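Local coordinates for sigma-C capsid protein (Avian reovirus, PDB 2VRS) that mediates attachment of the virus to host cells as a homotrimeric capsid protein and induces apoptosis, at residues Arg110-Met116 and Val205-Thr211; Asn121-Asn127 and Gly194-Ile200. All coordinates share one frame. Residue numbers count along the deposited sequence, not the author numbering.

Contact 1 (Arg110-Met116 and Val205-Thr211); sequences RRTDYMM and VRTGIDT
Arg111 folds its guanidinium back over a glycine and bridges two aspartates: NE meets Asp113 OD1 at 3.0 Å within its own strand, and NH1 meets Asp210 OD1 at 3.0 Å on the partner. This salt-bridge network lies across two antiparallel strands of the C-terminal beta-barrel domain, 111-116 and 205-210, whose axes approach to 4.5 Å at 166°. Arg111, with chi1 t and chi2 p and the rest extended, lays its guanidinium face over Gly208 C and Ile209 N. A CB on Gly208 would clash with Asp113 OD1 and Arg111 NH2, and the CA atoms of Asp113 and Gly208 close to 4.0 Å.

Thr112-Ile209, Tyr114-Thr207 and Met116-Val205 are hydrogen-bonded pairs: Thr112 N to Ile209 O is 3.0 Å, Ile209 N to Thr112 O 2.8 Å, Tyr114 N to Thr207 O 2.8 Å, Thr207 N to Tyr114 O 3.3 Å, Met116 N to Val205 O 2.8 Å and Val205 N to Met116 O 3.0 Å. Their side chains share one face, with Met116 SD 4.0 Å from Val205 CB; the other meets neighbouring subunits, where Asp210 bonds Tyr76 of the second and Arg206 pairs with Asp162 of the third. Asp113 OD2 takes His108 of its own chain. At the C-terminus Thr211 N reaches Arg110 O at 2.7 Å, while Arg110, its NH1 salt-bridged to Asp63 of the same chain, returns a bond from NE to Thr211 O at 2.9 Å.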
loop_
_atom_site.group_PDB
_atom_site.type_symbol
_atom_site.label_atom_id
_atom_site.label_comp_id
_atom_site.label_asym_id
_atom_site.label_seq_id
_atom_site.Cartn_x
_atom_site.Cartn_y
_atom_site.Cartn_z
ATOM N N ARG C 110 -5.058 -6.795 -1.321
ATOM C CA ARG C 110 -5.830 -7.090 -0.109
ATOM C C ARG C 110 -7.194 -6.402 -0.138
ATOM O O ARG C 110 -7.821 -6.233 0.897
ATOM C CB ARG C 110 -5.047 -6.677 1.135
ATOM C CG ARG C 110 -3.786 -7.522 1.256
ATOM C CD ARG C 110 -3.141 -7.477 2.665
ATOM N NE ARG C 110 -3.926 -8.337 3.518
ATOM C CZ ARG C 110 -3.733 -9.645 3.695
ATOM N NH1 ARG C 110 -2.690 -10.289 3.164
ATOM N NH2 ARG C 110 -4.566 -10.304 4.469
ATOM N N ARG C 111 -7.654 -6.000 -1.315
ATOM C CA ARG C 111 -9.024 -5.505 -1.454
ATOM C C ARG C 111 -9.920 -6.612 -2.027
ATOM O O ARG C 111 -9.541 -7.305 -3.008
ATOM C CB ARG C 111 -9.050 -4.299 -2.410
ATOM C CG ARG C 111 -10.464 -3.643 -2.528
ATOM C CD ARG C 111 -10.868 -2.825 -1.251
ATOM N NE ARG C 111 -12.226 -2.247 -1.511
ATOM C CZ ARG C 111 -12.913 -1.557 -0.624
ATOM N NH1 ARG C 111 -12.380 -1.385 0.560
ATOM N NH2 ARG C 111 -14.108 -1.044 -0.904
ATOM N N THR C 112 -11.102 -6.769 -1.449
ATOM C CA THR C 112 -12.112 -7.693 -1.973
ATOM C C THR C 112 -13.390 -6.971 -2.192
ATOM O O THR C 112 -13.957 -6.409 -1.250
ATOM C CB THR C 112 -12.317 -8.913 -1.040
ATOM O OG1 THR C 112 -11.102 -9.658 -1.052
ATOM C CG2 THR C 112 -13.473 -9.744 -1.494
ATOM N N ASP C 113 -13.811 -6.933 -3.457
ATOM C CA ASP C 113 -15.038 -6.194 -3.825
ATOM C C ASP C 113 -16.131 -7.149 -4.137
ATOM O O ASP C 113 -15.927 -8.050 -4.952
ATOM C CB ASP C 113 -14.761 -5.227 -4.992
ATOM C CG ASP C 113 -13.764 -4.116 -4.585
ATOM O OD1 ASP C 113 -14.019 -3.497 -3.528
ATOM O OD2 ASP C 113 -12.767 -3.884 -5.293
ATOM N N TYR C 114 -17.270 -6.990 -3.445
ATOM C CA TYR C 114 -18.419 -7.873 -3.632
ATOM C C TYR C 114 -19.441 -7.275 -4.585
ATOM O O TYR C 114 -19.847 -6.121 -4.454
ATOM C CB TYR C 114 -19.138 -8.073 -2.292
ATOM C CG TYR C 114 -18.448 -8.952 -1.299
ATOM C CD1 TYR C 114 -17.978 -10.215 -1.644
ATOM C CD2 TYR C 114 -18.352 -8.543 0.041
ATOM C CE1 TYR C 114 -17.378 -11.074 -0.667
ATOM C CE2 TYR C 114 -17.796 -9.369 0.990
ATOM C CZ TYR C 114 -17.298 -10.621 0.650
ATOM O OH TYR C 114 -16.753 -11.408 1.646
ATOM N N MET C 115 -19.887 -8.095 -5.540
ATOM C CA MET C 115 -21.008 -7.717 -6.375
ATOM C C MET C 115 -22.024 -8.854 -6.223
ATOM O O MET C 115 -21.716 -9.976 -6.592
ATOM C CB MET C 115 -20.521 -7.616 -7.844
ATOM C CG MET C 115 -19.782 -6.338 -8.155
ATOM S SD MET C 115 -18.033 -6.208 -7.612
ATOM C CE MET C 115 -17.284 -7.759 -8.132
ATOM N N MET C 116 -23.216 -8.562 -5.699
ATOM C CA MET C 116 -24.219 -9.626 -5.431
ATOM C C MET C 116 -25.559 -9.303 -6.061
ATOM O O MET C 116 -25.993 -8.134 -6.099
ATOM C CB MET C 116 -24.486 -9.698 -3.943
ATOM C CG MET C 116 -23.210 -9.806 -3.090
ATOM S SD MET C 116 -23.714 -10.051 -1.356
ATOM C CE MET C 116 -22.186 -9.803 -0.490
ATOM N N VAL C 205 -26.414 -6.043 -4.009
ATOM C CA VAL C 205 -25.611 -5.503 -2.894
ATOM C C VAL C 205 -24.209 -5.308 -3.502
ATOM O O VAL C 205 -23.669 -6.218 -4.156
ATOM C CB VAL C 205 -25.518 -6.523 -1.717
ATOM C CG1 VAL C 205 -24.516 -6.050 -0.673
ATOM C CG2 VAL C 205 -26.891 -6.720 -1.013
ATOM N N ARG C 206 -23.659 -4.114 -3.347
ATOM C CA ARG C 206 -22.290 -3.826 -3.785
ATOM C C ARG C 206 -21.551 -3.157 -2.632
ATOM O O ARG C 206 -22.024 -2.159 -2.057
ATOM C CB ARG C 206 -22.275 -2.905 -5.006
ATOM C CG ARG C 206 -22.985 -3.505 -6.185
ATOM C CD ARG C 206 -22.548 -2.838 -7.473
ATOM N NE ARG C 206 -21.094 -2.866 -7.656
ATOM C CZ ARG C 206 -20.479 -2.337 -8.710
ATOM N NH1 ARG C 206 -21.198 -1.754 -9.655
ATOM N NH2 ARG C 206 -19.161 -2.393 -8.827
ATOM N N THR C 207 -20.406 -3.734 -2.316
ATOM C CA THR C 207 -19.565 -3.214 -1.250
ATOM C C THR C 207 -18.164 -3.780 -1.437
ATOM O O THR C 207 -17.898 -4.528 -2.365
ATOM C CB THR C 207 -20.173 -3.509 0.179
ATOM O OG1 THR C 207 -19.448 -2.738 1.169
ATOM C CG2 THR C 207 -20.121 -5.015 0.554
ATOM N N GLY C 208 -17.238 -3.367 -0.589
ATOM C CA GLY C 208 -15.932 -3.995 -0.629
ATOM C C GLY C 208 -15.307 -3.842 0.744
ATOM O O GLY C 208 -15.768 -3.041 1.602
ATOM N N ILE C 209 -14.288 -4.651 0.959
ATOM C CA ILE C 209 -13.605 -4.762 2.260
ATOM C C ILE C 209 -12.102 -4.787 2.061
ATOM O O ILE C 209 -11.581 -5.139 0.975
ATOM C CB ILE C 209 -14.069 -6.047 3.045
ATOM C CG1 ILE C 209 -13.677 -7.381 2.291
ATOM C CG2 ILE C 209 -15.625 -5.980 3.251
ATOM C CD1 ILE C 209 -13.897 -8.709 3.118
ATOM N N ASP C 210 -11.405 -4.397 3.118
ATOM C CA ASP C 210 -9.952 -4.505 3.152
ATOM C C ASP C 210 -9.648 -5.713 3.978
ATOM O O ASP C 210 -10.125 -5.785 5.122
ATOM C CB ASP C 210 -9.343 -3.275 3.809
ATOM C CG ASP C 210 -9.574 -2.004 3.003
ATOM O OD1 ASP C 210 -9.674 -2.072 1.755
ATOM O OD2 ASP C 210 -9.612 -0.938 3.628
ATOM N N THR C 211 -8.819 -6.609 3.418
ATOM C CA THR C 211 -8.506 -7.905 4.071
ATOM C C THR C 211 -7.121 -7.886 4.750
ATOM O O THR C 211 -6.283 -6.998 4.545
ATOM C CB THR C 211 -8.616 -9.094 3.088
ATOM O OG1 THR C 211 -7.589 -8.981 2.106
ATOM C CG2 THR C 211 -9.996 -9.112 2.406
HETATM O O HOH W 1 -8.358 -9.410 -0.906
#

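Contact 2 (Asn121-Asn127 and Gly194-Ile200); sequences NLTVTSN and GDGTANI
At an end of the C-terminal domain's beta-barrel, strands 121-124 and 198-200 run antiparallel; their axes approach to 4.7 Å at 149°. Leu122-Ile200 and Val124-Ala198 are hydrogen-bonded pairs: Leu122 N to Ile200 O is 2.9 Å, Ile200 N to Leu122 O 3.0 Å, Val124 N to Ala198 O 2.9 Å, and Ala198 N to Val124 O 3.0 Å. Thr123-Asn199 between them is non-hydrogen-bonded.

The face carrying Leu122, Val124, Ala198 and Ile200 is apolar. Ile200 (chi1 p, chi2 t) puts CG1 4.1 Å from CB of Leu122 (chi1 t, chi2 p) and CD1 4.3 Å from Val124 CG1; Val124 (chi1 m) sets CG2 4.2 Å from Ala198 CB. Phe165 and Arg167 of strand 159-167 pack against this patch. On the opposite face, beside Thr123 (chi1 m), Asn199, chi1 t, swings its amide toward Asn121, chi1 p, and its ND2 donates to Asn121 OD1 over a very short 2.5 Å; both asparagines touch a crystal neighbour.

Beyond the Val124-Ala198 pair both segments are loop. Gly196 takes a positive phi (73°), and water 2 donates to Ser126 O at 2.8 Å and to Gly196 O at 2.6 Å. Asn127 CA sits 3.1 Å from Gly194 O, and Thr125 CA 3.5 Å from Gly196 O, in CA-H...O contacts. The chemistry implies a short pairing held by backbone bonds and a small apolar patch, giving way to CA-H...O contacts and one bridging water.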
loop_
_atom_site.group_PDB
_atom_site.type_symbol
_atom_site.label_atom_id
_atom_site.label_comp_id
_atom_site.label_asym_id
_atom_site.label_seq_id
_atom_site.Cartn_x
_atom_site.Cartn_y
_atom_site.Cartn_z
ATOM N N ASN C 121 -36.844 -13.460 -3.440
ATOM C CA ASN C 121 -37.309 -12.253 -2.812
ATOM C C ASN C 121 -37.181 -12.354 -1.321
ATOM O O ASN C 121 -36.786 -13.398 -0.790
ATOM C CB ASN C 121 -38.762 -12.028 -3.158
ATOM C CG ASN C 121 -39.629 -13.201 -2.759
ATOM O OD1 ASN C 121 -40.185 -13.202 -1.666
ATOM N ND2 ASN C 121 -39.722 -14.219 -3.618
ATOM N N LEU C 122 -37.499 -11.246 -0.672
ATOM C CA LEU C 122 -37.379 -11.160 0.768
ATOM C C LEU C 122 -38.613 -10.452 1.264
ATOM O O LEU C 122 -38.963 -9.365 0.791
ATOM C CB LEU C 122 -36.099 -10.365 1.103
ATOM C CG LEU C 122 -35.587 -10.353 2.530
ATOM C CD1 LEU C 122 -34.929 -11.672 2.869
ATOM C CD2 LEU C 122 -34.582 -9.189 2.691
ATOM N N THR C 123 -39.332 -11.088 2.189
ATOM C CA THR C 123 -40.497 -10.452 2.772
ATOM C C THR C 123 -40.024 -9.579 3.925
ATOM O O THR C 123 -39.231 -10.028 4.753
ATOM C CB THR C 123 -41.482 -11.515 3.306
ATOM O OG1 THR C 123 -42.035 -12.197 2.183
ATOM C CG2 THR C 123 -42.595 -10.854 4.126
ATOM N N VAL C 124 -40.471 -8.326 3.915
ATOM C CA VAL C 124 -40.088 -7.341 4.932
ATOM C C VAL C 124 -41.354 -6.900 5.631
ATOM O O VAL C 124 -42.454 -7.029 5.085
ATOM C CB VAL C 124 -39.327 -6.101 4.345
ATOM C CG1 VAL C 124 -37.960 -6.531 3.782
ATOM C CG2 VAL C 124 -40.158 -5.371 3.290
ATOM N N THR C 125 -41.199 -6.392 6.849
ATOM C CA THR C 125 -42.352 -5.970 7.646
ATOM C C THR C 125 -42.249 -4.550 8.167
ATOM O O THR C 125 -43.170 -4.060 8.809
ATOM C CB THR C 125 -42.580 -6.928 8.822
ATOM O OG1 THR C 125 -41.417 -6.952 9.649
ATOM C CG2 THR C 125 -42.833 -8.343 8.320
ATOM N N SER C 126 -41.150 -3.869 7.862
ATOM C CA SER C 126 -40.901 -2.558 8.426
ATOM C C SER C 126 -40.261 -1.636 7.398
ATOM O O SER C 126 -40.130 -2.014 6.228
ATOM C CB SER C 126 -40.044 -2.697 9.689
ATOM O OG SER C 126 -39.751 -1.421 10.228
ATOM N N ASN C 127 -39.902 -0.420 7.811
ATOM C CA ASN C 127 -39.294 0.553 6.889
ATOM C C ASN C 127 -37.759 0.415 6.771
ATOM O O ASN C 127 -37.120 1.102 5.974
ATOM C CB ASN C 127 -39.693 1.980 7.258
ATOM C CG ASN C 127 -39.189 2.394 8.629
ATOM O OD1 ASN C 127 -38.921 1.559 9.482
ATOM N ND2 ASN C 127 -39.081 3.698 8.848
ATOM N N GLY C 194 -40.735 1.523 1.997
ATOM C CA GLY C 194 -42.109 1.694 2.473
ATOM C C GLY C 194 -42.325 1.199 3.895
ATOM O O GLY C 194 -41.382 1.079 4.674
ATOM N N ASP C 195 -43.579 0.920 4.237
ATOM C CA ASP C 195 -43.940 0.416 5.559
ATOM C C ASP C 195 -44.786 -0.838 5.429
ATOM O O ASP C 195 -45.271 -1.159 4.334
ATOM C CB ASP C 195 -44.693 1.490 6.365
ATOM C CG ASP C 195 -43.829 2.707 6.677
ATOM O OD1 ASP C 195 -43.040 2.649 7.647
ATOM O OD2 ASP C 195 -43.950 3.731 5.966
ATOM N N GLY C 196 -44.940 -1.562 6.536
ATOM C CA GLY C 196 -45.790 -2.740 6.564
ATOM C C GLY C 196 -45.225 -3.946 5.846
ATOM O O GLY C 196 -44.076 -3.917 5.373
ATOM N N THR C 197 -46.024 -5.014 5.792
ATOM C CA THR C 197 -45.637 -6.255 5.110
ATOM C C THR C 197 -45.591 -6.006 3.607
ATOM O O THR C 197 -46.492 -5.384 3.031
ATOM C CB THR C 197 -46.562 -7.456 5.478
ATOM O OG1 THR C 197 -46.338 -7.831 6.849
ATOM C CG2 THR C 197 -46.269 -8.682 4.604
ATOM N N ALA C 198 -44.513 -6.478 2.984
ATOM C CA ALA C 198 -44.268 -6.236 1.575
ATOM C C ALA C 198 -43.162 -7.151 1.142
ATOM O O ALA C 198 -42.528 -7.813 1.965
ATOM C CB ALA C 198 -43.876 -4.795 1.341
ATOM N N ASN C 199 -42.956 -7.214 -0.163
ATOM C CA ASN C 199 -41.968 -8.092 -0.741
ATOM C C ASN C 199 -41.039 -7.248 -1.595
ATOM O O ASN C 199 -41.492 -6.399 -2.367
ATOM C CB ASN C 199 -42.673 -9.156 -1.597
ATOM C CG ASN C 199 -41.757 -10.279 -2.012
ATOM O OD1 ASN C 199 -41.435 -10.423 -3.196
ATOM N ND2 ASN C 199 -41.323 -11.087 -1.039
ATOM N N ILE C 200 -39.739 -7.460 -1.408
ATOM C CA ILE C 200 -38.731 -6.867 -2.277
ATOM C C ILE C 200 -37.984 -7.978 -3.025
ATOM O O ILE C 200 -37.767 -9.075 -2.507
ATOM C CB ILE C 200 -37.778 -5.889 -1.473
ATOM C CG1 ILE C 200 -36.877 -6.672 -0.513
ATOM C CG2 ILE C 200 -38.598 -4.804 -0.738
ATOM C CD1 ILE C 200 -35.767 -5.843 0.156
HETATM O O HOH W 2 -42.156 -2.443 4.353
#

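Strand 198-210 serves both contacts: its C-terminal part pairs with strand 111-119 in contact 1, its N-terminal part with strand 121-124, the next strand of the chain, in contact 2. The centres lie 26 Å apart and the nearest atoms about 9 Å apart, so the two do not touch. Contact 1 is the more buried, its centre about 16 Å from the chain centre, and two of its charged side chains, Asp210 and Arg206, reach the second and third subunits. The centre of contact 2 lies about 39 Å from the chain centre, with several exposed residues and no other chain of the assembly against it. Accordingly, ion pairs mark the first, whereas an amide pair supplements the backbone bonds of the second.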